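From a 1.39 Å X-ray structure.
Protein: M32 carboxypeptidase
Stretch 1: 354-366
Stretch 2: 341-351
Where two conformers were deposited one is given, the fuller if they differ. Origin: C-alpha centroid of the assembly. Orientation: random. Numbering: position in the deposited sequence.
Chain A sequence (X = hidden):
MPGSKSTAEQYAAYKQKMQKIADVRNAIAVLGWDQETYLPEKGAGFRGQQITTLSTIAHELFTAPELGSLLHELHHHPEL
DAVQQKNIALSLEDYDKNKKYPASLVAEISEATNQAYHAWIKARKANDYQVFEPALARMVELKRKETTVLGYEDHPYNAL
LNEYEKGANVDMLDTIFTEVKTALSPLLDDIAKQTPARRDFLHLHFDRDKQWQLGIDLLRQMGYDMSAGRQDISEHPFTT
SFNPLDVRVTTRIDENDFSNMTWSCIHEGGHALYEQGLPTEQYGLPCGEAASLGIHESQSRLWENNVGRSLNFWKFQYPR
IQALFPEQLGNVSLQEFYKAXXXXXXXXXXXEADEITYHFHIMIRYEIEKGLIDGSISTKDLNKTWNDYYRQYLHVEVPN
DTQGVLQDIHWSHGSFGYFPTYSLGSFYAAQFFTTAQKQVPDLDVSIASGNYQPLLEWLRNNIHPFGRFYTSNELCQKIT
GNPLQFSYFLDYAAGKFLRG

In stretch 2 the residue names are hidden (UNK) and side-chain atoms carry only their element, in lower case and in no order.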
ATOM      1  N   ASP A 354       3.860  14.661  -3.010  1.00 16.78           N
ATOM      2  CA  ASP A 354       2.684  15.028  -2.238  1.00 14.04           C
ATOM      3  C   ASP A 354       1.460  14.242  -2.727  1.00 16.26           C
ATOM      4  O   ASP A 354       1.460  13.628  -3.803  1.00 17.70           O
ATOM      5  CB  ASP A 354       2.390  16.506  -2.436  1.00 17.52           C
ATOM      6  CG  ASP A 354       2.115  16.831  -3.888  1.00 18.03           C
ATOM      7  OD1 ASP A 354       0.947  16.721  -4.328  1.00 17.40           O
ATOM      8  OD2 ASP A 354       3.083  17.169  -4.594  1.00 16.29           O
ATOM      9  N   GLU A 355       0.383  14.310  -1.943  1.00 16.68           N
ATOM     10  CA  GLU A 355      -0.803  13.489  -2.204  1.00 16.88           C
ATOM     11  C   GLU A 355      -1.559  13.871  -3.478  1.00 15.95           C
ATOM     12  O   GLU A 355      -2.481  13.139  -3.864  1.00 16.54           O
ATOM     13  CB  GLU A 355      -1.756  13.492  -0.995  1.00 18.94           C
ATOM     14  CG  GLU A 355      -2.510  14.794  -0.804  1.00 18.53           C
ATOM     15  CD  GLU A 355      -3.388  14.807   0.451  1.00 21.04           C
ATOM     16  OE1 GLU A 355      -4.107  13.811   0.719  1.00 15.98           O
ATOM     17  OE2 GLU A 355      -3.360  15.835   1.157  1.00 26.05           O
ATOM     18  N   ILE A 356      -1.229  14.983  -4.133  1.00 14.80           N
ATOM     19  CA  ILE A 356      -1.893  15.315  -5.391  1.00 14.36           C
ATOM     20  C   ILE A 356      -1.068  14.765  -6.541  1.00 16.80           C
ATOM     21  O   ILE A 356      -1.539  13.920  -7.315  1.00 16.71           O
ATOM     22  CB  ILE A 356      -2.131  16.829  -5.559  1.00 14.71           C
ATOM     23  CG1 ILE A 356      -2.965  17.364  -4.392  1.00 16.92           C
ATOM     24  CG2 ILE A 356      -2.800  17.119  -6.889  1.00 18.68           C
ATOM     25  CD1 ILE A 356      -4.323  16.706  -4.267  1.00 18.53           C
ATOM     26  N   THR A 357       0.174  15.237  -6.654  1.00 15.67           N
ATOM     27  CA  THR A 357       1.013  14.813  -7.769  1.00 14.55           C
ATOM     28  C   THR A 357       1.314  13.319  -7.732  1.00 14.26           C
ATOM     29  O   THR A 357       1.588  12.741  -8.789  1.00 14.47           O
ATOM     30  CB  THR A 357       2.317  15.615  -7.796  1.00 14.67           C
ATOM     31  OG1 THR A 357       3.048  15.366  -6.588  1.00 16.09           O
ATOM     32  CG2 THR A 357       2.034  17.098  -7.949  1.00 15.16           C
ATOM     33  N   TYR A 358       1.255  12.687  -6.549  1.00 15.52           N
ATOM     34  CA  TYR A 358       1.496  11.246  -6.440  1.00 14.86           C
ATOM     35  C   TYR A 358       0.744  10.467  -7.515  1.00 14.84           C
ATOM     36  O   TYR A 358       1.288   9.533  -8.128  1.00 14.05           O
ATOM     37  CB  TYR A 358       1.049  10.750  -5.057  1.00 15.39           C
ATOM     38  CG  TYR A 358       1.468   9.323  -4.745  1.00 14.48           C
ATOM     39  CD1 TYR A 358       0.672   8.242  -5.126  1.00 14.87           C
ATOM     40  CD2 TYR A 358       2.651   9.063  -4.072  1.00 15.53           C
ATOM     41  CE1 TYR A 358       1.053   6.944  -4.863  1.00 14.62           C
ATOM     42  CE2 TYR A 358       3.043   7.769  -3.791  1.00 15.55           C
ATOM     43  CZ  TYR A 358       2.237   6.716  -4.183  1.00 15.56           C
ATOM     44  OH  TYR A 358       2.614   5.416  -3.913  1.00 18.90           O
ATOM     45  N   HIS A 359      -0.507  10.851  -7.771  1.00 14.59           N
ATOM     46  CA  HIS A 359      -1.346  10.053  -8.648  1.00 14.06           C
ATOM     47  C   HIS A 359      -0.949  10.173 -10.110  1.00 14.37           C
ATOM     48  O   HIS A 359      -1.166   9.227 -10.875  1.00 16.18           O
ATOM     49  CB  HIS A 359      -2.813  10.326  -8.330  1.00 15.44           C
ATOM     50  CG  HIS A 359      -3.091  10.168  -6.870  1.00 14.59           C
ATOM     51  ND1 HIS A 359      -3.073   8.933  -6.252  1.00 15.56           N
ATOM     52  CD2 HIS A 359      -3.278  11.080  -5.887  1.00 13.82           C
ATOM     53  CE1 HIS A 359      -3.275   9.091  -4.955  1.00 16.18           C
ATOM     54  NE2 HIS A 359      -3.409  10.383  -4.706  1.00 15.53           N
ATOM     55  N   PHE A 360      -0.267  11.256 -10.493  1.00 14.58           N
ATOM     56  CA  PHE A 360       0.306  11.270 -11.834  1.00 14.87           C
ATOM     57  C   PHE A 360       1.424  10.243 -11.962  1.00 15.32           C
ATOM     58  O   PHE A 360       1.490   9.516 -12.966  1.00 15.64           O
ATOM     59  CB  PHE A 360       0.761  12.671 -12.213  1.00 15.18           C
ATOM     60  CG  PHE A 360      -0.383  13.606 -12.482  1.00 21.97           C
ATOM     61  CD1 PHE A 360      -1.009  14.270 -11.438  1.00 19.47           C
ATOM     62  CD2 PHE A 360      -0.877  13.763 -13.764  1.00 27.28           C
ATOM     63  CE1 PHE A 360      -2.085  15.111 -11.684  1.00 19.75           C
ATOM     64  CE2 PHE A 360      -1.944  14.597 -14.010  1.00 26.71           C
ATOM     65  CZ  PHE A 360      -2.545  15.266 -12.973  1.00 23.95           C
ATOM     66  N   HIS A 361       2.270  10.134 -10.930  1.00 14.74           N
ATOM     67  CA  HIS A 361       3.280   9.076 -10.915  1.00 14.87           C
ATOM     68  C   HIS A 361       2.617   7.724 -11.150  1.00 14.15           C
ATOM     69  O   HIS A 361       3.045   6.938 -12.012  1.00 15.93           O
ATOM     70  CB  HIS A 361       4.025   9.077  -9.576  1.00 13.94           C
ATOM     71  CG  HIS A 361       4.854  10.303  -9.324  1.00 15.07           C
ATOM     72  ND1 HIS A 361       6.178  10.415  -9.710  1.00 14.84           N
ATOM     73  CD2 HIS A 361       4.556  11.454  -8.676  1.00 15.66           C
ATOM     74  CE1 HIS A 361       6.645  11.595  -9.339  1.00 16.50           C
ATOM     75  NE2 HIS A 361       5.681  12.245  -8.711  1.00 18.05           N
ATOM     76  N   ILE A 362       1.498   7.479 -10.459  1.00 13.98           N
ATOM     77  CA  ILE A 362       0.880   6.167 -10.606  1.00 13.88           C
ATOM     78  C   ILE A 362       0.305   6.043 -11.999  1.00 15.66           C
ATOM     79  O   ILE A 362       0.444   4.999 -12.660  1.00 16.14           O
ATOM     80  CB  ILE A 362      -0.175   5.930  -9.511  1.00 14.35           C
ATOM     81  CG1 ILE A 362       0.461   5.958  -8.122  1.00 14.25           C
ATOM     82  CG2 ILE A 362      -0.903   4.610  -9.728  1.00 17.29           C
ATOM     83  CD1 ILE A 362       1.401   4.784  -7.843  1.00 14.54           C
ATOM     84  N   MET A 363      -0.313   7.115 -12.492  0.54 14.49           N
ATOM     85  CA  MET A 363      -0.938   7.047 -13.804  0.54 16.45           C
ATOM     86  C   MET A 363       0.097   6.719 -14.866  0.54 15.03           C
ATOM     87  O   MET A 363      -0.146   5.876 -15.747  0.54 15.19           O
ATOM     88  CB  MET A 363      -1.629   8.368 -14.111  0.54 16.87           C
ATOM     89  CG  MET A 363      -2.506   8.330 -15.343  0.54 19.78           C
ATOM     90  SD  MET A 363      -3.164   9.963 -15.676  0.54 21.32           S
ATOM     91  CE  MET A 363      -1.687  10.802 -16.242  0.54 22.54           C
ATOM     92  N   ILE A 364       1.290   7.315 -14.751  1.00 16.23           N
ATOM     93  CA  ILE A 364       2.308   7.081 -15.765  1.00 15.76           C
ATOM     94  C   ILE A 364       2.708   5.616 -15.750  1.00 16.69           C
ATOM     95  O   ILE A 364       2.730   4.954 -16.799  1.00 18.40           O
ATOM     96  CB  ILE A 364       3.499   8.031 -15.556  1.00 15.33           C
ATOM     97  CG1 ILE A 364       3.082   9.454 -15.938  1.00 17.18           C
ATOM     98  CG2 ILE A 364       4.687   7.556 -16.380  1.00 17.62           C
ATOM     99  CD1 ILE A 364       3.971  10.519 -15.357  1.00 17.86           C
ATOM    100  N   ARG A 365       2.903   5.059 -14.547  1.00 16.69           N
ATOM    101  CA  ARG A 365       3.270   3.651 -14.457  1.00 15.92           C
ATOM    102  C   ARG A 365       2.149   2.784 -15.008  1.00 16.35           C
ATOM    103  O   ARG A 365       2.394   1.830 -15.771  1.00 18.30           O
ATOM    104  CB  ARG A 365       3.622   3.294 -13.008  1.00 15.82           C
ATOM    105  CG  ARG A 365       4.968   3.891 -12.561  1.00 16.69           C
ATOM    106  CD  ARG A 365       5.015   4.109 -11.046  1.00 14.72           C
ATOM    107  NE  ARG A 365       6.295   4.634 -10.564  1.00 15.80           N
ATOM    108  CZ  ARG A 365       6.739   5.877 -10.782  1.00 15.94           C
ATOM    109  NH1 ARG A 365       6.019   6.736 -11.486  1.00 15.06           N
ATOM    110  NH2 ARG A 365       7.907   6.276 -10.287  1.00 17.46           N
ATOM    111  N   TYR A 366       0.899   3.170 -14.723  1.00 16.78           N
ATOM    112  CA  TYR A 366      -0.215   2.387 -15.229  1.00 16.79           C
ATOM    113  C   TYR A 366      -0.197   2.374 -16.751  1.00 19.54           C
ATOM    114  O   TYR A 366      -0.224   1.301 -17.381  1.00 17.69           O
ATOM    115  CB  TYR A 366      -1.528   2.920 -14.647  1.00 15.55           C
ATOM    116  CG  TYR A 366      -2.765   2.423 -15.323  1.00 14.88           C
ATOM    117  CD1 TYR A 366      -3.253   1.144 -15.090  1.00 15.13           C
ATOM    118  CD2 TYR A 366      -3.464   3.247 -16.197  1.00 15.22           C
ATOM    119  CE1 TYR A 366      -4.381   0.698 -15.729  1.00 14.98           C
ATOM    120  CE2 TYR A 366      -4.616   2.801 -16.838  1.00 16.56           C
ATOM    121  CZ  TYR A 366      -5.062   1.518 -16.587  1.00 16.98           C
ATOM    122  OH  TYR A 366      -6.195   1.041 -17.196  1.00 17.44           O
ATOM    123  N   UNK A 341       2.698  21.531   5.856  1.00 14.94           N
ATOM    124  CA  UNK A 341       2.573  20.079   5.782  1.00 15.66           C
ATOM    125  C   UNK A 341       1.676  19.639   4.638  1.00 13.68           C
ATOM    126  O   UNK A 341       1.572  18.433   4.370  1.00 15.03           O
ATOM    127  c   UNK A 341       3.194  19.824   8.198  1.00 17.18           C
ATOM    128  c   UNK A 341       2.170  19.451   7.129  1.00 15.77           C
ATOM    129  c   UNK A 341      -0.017  18.919   8.318  1.00 20.28           C
ATOM    130  c   UNK A 341       0.759  19.910   7.507  1.00 20.04           C
ATOM    131  N   UNK A 342       1.019  20.584   3.964  1.00 14.00           N
ATOM    132  CA  UNK A 342       0.286  20.283   2.738  1.00 17.21           C
ATOM    133  C   UNK A 342       0.883  20.966   1.506  1.00 15.45           C
ATOM    134  O   UNK A 342       0.160  21.598   0.729  1.00 25.24           O
ATOM    135  n   UNK A 342      -2.227  20.272   5.020  1.00 15.77           N
ATOM    136  c   UNK A 342      -1.921  19.782   3.829  1.00 15.48           C
ATOM    137  o   UNK A 342      -2.245  18.651   3.468  1.00 16.75           O
ATOM    138  c   UNK A 342      -1.171  20.695   2.908  1.00 15.60           C
ATOM    139  N   UNK A 343       2.196  20.838   1.314  1.00 19.05           N
ATOM    140  CA  UNK A 343       2.881  21.480   0.200  1.00 17.11           C
ATOM    141  C   UNK A 343       2.816  20.595  -1.045  1.00 17.42           C
ATOM    142  O   UNK A 343       3.280  19.450  -1.027  1.00 21.18           O
ATOM    143  n   UNK A 343       4.797  23.780  -0.934  1.00 37.58           N
ATOM    144  c   UNK A 343       5.584  24.120  -1.938  1.00 34.80           C
ATOM    145  c   UNK A 343       4.334  21.790   0.547  1.00 24.57           C
ATOM    146  c   UNK A 343       5.071  22.483  -0.558  1.00 28.06           C
ATOM    147  n   UNK A 343       6.355  23.090  -2.230  1.00 31.75           N
ATOM    148  c   UNK A 343       6.052  22.050  -1.385  1.00 31.65           C
ATOM    149  N   UNK A 344       2.268  21.141  -2.128  1.00 17.39           N
ATOM    150  CA  UNK A 344       2.106  20.417  -3.388  1.00 18.66           C
ATOM    151  C   UNK A 344       3.125  20.929  -4.394  1.00 21.38           C
ATOM    152  O   UNK A 344       3.221  22.143  -4.632  1.00 24.20           O
ATOM    153  c   UNK A 344       0.602  20.157  -5.401  1.00 20.77           C
ATOM    154  c   UNK A 344       0.674  20.560  -3.929  1.00 21.04           C
ATOM    155  c   UNK A 344      -0.277  19.727  -3.103  1.00 18.87           C
ATOM    156  N   UNK A 345       3.858  19.998  -5.015  1.00 19.95           N
ATOM    157  CA  UNK A 345       4.924  20.377  -5.929  1.00 22.76           C
ATOM    158  C   UNK A 345       5.197  19.227  -6.886  1.00 19.61           C
ATOM    159  O   UNK A 345       5.563  18.136  -6.439  1.00 22.06           O
ATOM    160  o   UNK A 345       8.109  23.009  -4.677  1.00 50.07           O
ATOM    161  c   UNK A 345       8.368  21.874  -5.073  1.00 48.69           C
ATOM    162  c   UNK A 345       7.378  21.104  -5.919  1.00 41.89           C
ATOM    163  c   UNK A 345       6.184  20.658  -5.113  1.00 30.33           C
ATOM    164  n   UNK A 345       9.505  21.251  -4.772  1.00 49.52           N
ATOM    165  N   UNK A 346       5.034  19.426  -8.190  1.00 16.87           N
ATOM    166  CA  UNK A 346       5.475  18.401  -9.149  1.00 18.92           C
ATOM    167  C   UNK A 346       6.943  18.065  -8.919  1.00 21.54           C
ATOM    168  O   UNK A 346       7.775  18.953  -8.707  1.00 22.59           O
ATOM    169  c   UNK A 346       4.154  20.077 -10.241  1.00 27.83           C
ATOM    170  c   UNK A 346       4.414  20.589  -8.853  1.00 20.08           C
ATOM    171  c   UNK A 346       5.252  19.074 -10.506  1.00 24.34           C
ATOM    172  N   UNK A 347       7.249  16.769  -8.914  1.00 18.83           N
ATOM    173  CA  UNK A 347       8.594  16.315  -8.597  1.00 21.31           C
ATOM    174  C   UNK A 347       8.866  14.990  -9.307  1.00 19.48           C
ATOM    175  O   UNK A 347       7.987  14.407  -9.949  1.00 19.99           O
ATOM    176  c   UNK A 347       8.807  16.272  -7.084  1.00 21.54           C
ATOM    177  o   UNK A 347       7.930  15.343  -6.474  1.00 23.40           O
ATOM    178  N   UNK A 348      10.102  14.513  -9.177  1.00 18.71           N
ATOM    179  CA  UNK A 348      10.593  13.392  -9.972  1.00 20.76           C
ATOM    180  C   UNK A 348      10.375  12.030  -9.323  1.00 19.71           C
ATOM    181  O   UNK A 348      10.195  11.040 -10.042  1.00 18.73           O
ATOM    182  c   UNK A 348      13.850  15.186 -11.059  1.00 28.73           C
ATOM    183  c   UNK A 348      12.133  14.312 -12.631  1.00 27.38           C
ATOM    184  c   UNK A 348      12.088  13.581 -10.250  1.00 24.47           C
ATOM    185  c   UNK A 348      12.407  14.738 -11.204  1.00 23.86           C
ATOM    186  N   UNK A 349      10.378  11.958  -7.992  1.00 18.48           N
ATOM    187  CA  UNK A 349      10.418  10.696  -7.258  1.00 21.22           C
ATOM    188  C   UNK A 349       9.053  10.431  -6.641  1.00 20.98           C
ATOM    189  O   UNK A 349       8.580  11.211  -5.800  1.00 19.35           O
ATOM    190  c   UNK A 349      13.326  10.041  -7.858  1.00 25.35           C
ATOM    191  c   UNK A 349      11.509  10.705  -6.177  1.00 20.03           C
ATOM    192  c   UNK A 349      11.528   9.368  -5.430  1.00 19.68           C
ATOM    193  c   UNK A 349      12.868  11.041  -6.799  1.00 24.50           C
ATOM    194  N   UNK A 350       8.445   9.303  -7.029  1.00 18.49           N
ATOM    195  CA  UNK A 350       7.116   8.938  -6.542  1.00 17.77           C
ATOM    196  C   UNK A 350       7.061   8.875  -5.022  1.00 18.21           C
ATOM    197  O   UNK A 350       6.108   9.376  -4.409  1.00 18.29           O
ATOM    198  c   UNK A 350       5.133   5.589  -7.106  1.00 18.54           C
ATOM    199  c   UNK A 350       6.262   4.101  -5.486  1.00 16.11           C
ATOM    200  c   UNK A 350       5.383   7.026  -6.607  1.00 13.01           C
ATOM    201  n   UNK A 350       7.268   3.297  -5.158  1.00 21.24           N
ATOM    202  n   UNK A 350       6.200   4.672  -6.691  1.00 14.53           N
ATOM    203  n   UNK A 350       5.319   4.335  -4.590  1.00 19.34           N
ATOM    204  c   UNK A 350       6.688   7.606  -7.158  1.00 16.97           C
ATOM    205  N   UNK A 351       8.067   8.260  -4.388  1.00 19.18           N
ATOM    206  CA  UNK A 351       8.002   8.070  -2.942  1.00 19.54           C
ATOM    207  C   UNK A 351       8.110   9.372  -2.160  1.00 21.45           C
ATOM    208  O   UNK A 351       7.797   9.378  -0.966  1.00 26.79           O
ATOM    209  c   UNK A 351       8.790   5.684  -3.062  1.00 18.31           C
ATOM    210  c   UNK A 351       9.063   7.069  -2.465  1.00 19.78           C
ATOM    211  o   UNK A 351      10.364   7.532  -2.863  1.00 21.24           O
TER
HETATM  212  O   HOH W   1      -1.173  17.167   1.467  1.00 18.11           O
HETATM  213  O   HOH W   2       5.991  16.543  -4.339  1.00 22.04           O
HETATM  214  O   HOH W   3       5.504  14.807  -7.692  1.00 17.23           O

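Position 341 carries four carbons, forked at the first with one arm two carbons long, and reaches nothing on stretch 1: Ile-341. Position 342 has two carbons, the second bearing one oxygen and one nitrogen, the pattern of an amide, with the oxygen 3.8 Å from Glu-355 OE2; it is Asn-342. Water 1 donates to both Asn-342 OD1 (2.7 Å) and Glu-355 OE2 (2.6 Å), reconciling two acceptors.

At 343 one carbon leads to a five-membered ring of three carbons and two nitrogens. Its CA-to-CB bond points away from stretch 1, and its backbone does the touching, with O 3.4 Å from CB of Asp-354: His-343. Position 344 is one carbon carrying two more, with no polar atom, packed near Asp-354, Ile-356 and Thr-357. This is Val-344, whose CG2 lies 3.8 Å from Ile-356 CG1.

Position 345 shows three carbons, the third holding one oxygen and one nitrogen. Its CA-to-CB bond points away, while its backbone N donates to Asp-354 OD2 at 3.0 Å and nearly straight: Gln-345. Its OE1 accepts from His-343 NE2, also at 3.0 Å. Position 346 has three carbons closing onto the backbone N, with one ring carbon 4.3 Å from Thr-357 CG2, hence Pro-346. One carbon and one oxygen at 347, with the backbone O 3.2 Å from His-361 CE1, give Ser-347. Its OG is 2.8 Å from water 3, which donates to Thr-357 OG1 at 2.8 Å and also hydrogen-bonds His-361 NE2.

Position 348 has four carbons forked at the second; its CA-to-CB bond points away, and its backbone O lies at the edge of the His-361 ring: Leu-348. At 349 the four carbons fork at the first, with one two-carbon arm, and the CA-to-CB bond again points away: Ile-349.

Position 350 has three carbons, a nitrogen, then a carbon with two more nitrogens; its CA-to-CB bond runs sideways, and one terminal nitrogen lies 3.0 Å from Tyr-358 OH: Arg-350. That nitrogen, NH1, donates to the hydroxyl, and CD lies 3.9 Å from Ile-362 CD1. Its CA covers one face of the His-361 ring, 3.8 Å from the centroid, and its CB one face of the Arg-365 guanidinium. Position 351, one carbon carrying an oxygen and a carbon, makes no contact: Thr-351.

The contact lays an irregular loop that ends in a 3-10 segment along residues 354-365, a loop leading into a helix. Asp-354 organizes one end: OD1 accepts from the backbone N of Ile-356 and Thr-357, leaving OD2 to take Thr-357 OG1 and the loop backbone. Waters 2 and 3 fill the middle, around Ser-347, while water 1 joins Asn-342 to Glu-355. At the far end Arg-350 buries the most surface, its like charge near Arg-365 tolerated while both guanidinium groups find hydrogen-bond partners elsewhere in the structure.

Stretch 2 (341-351) INHVQPSLIRT
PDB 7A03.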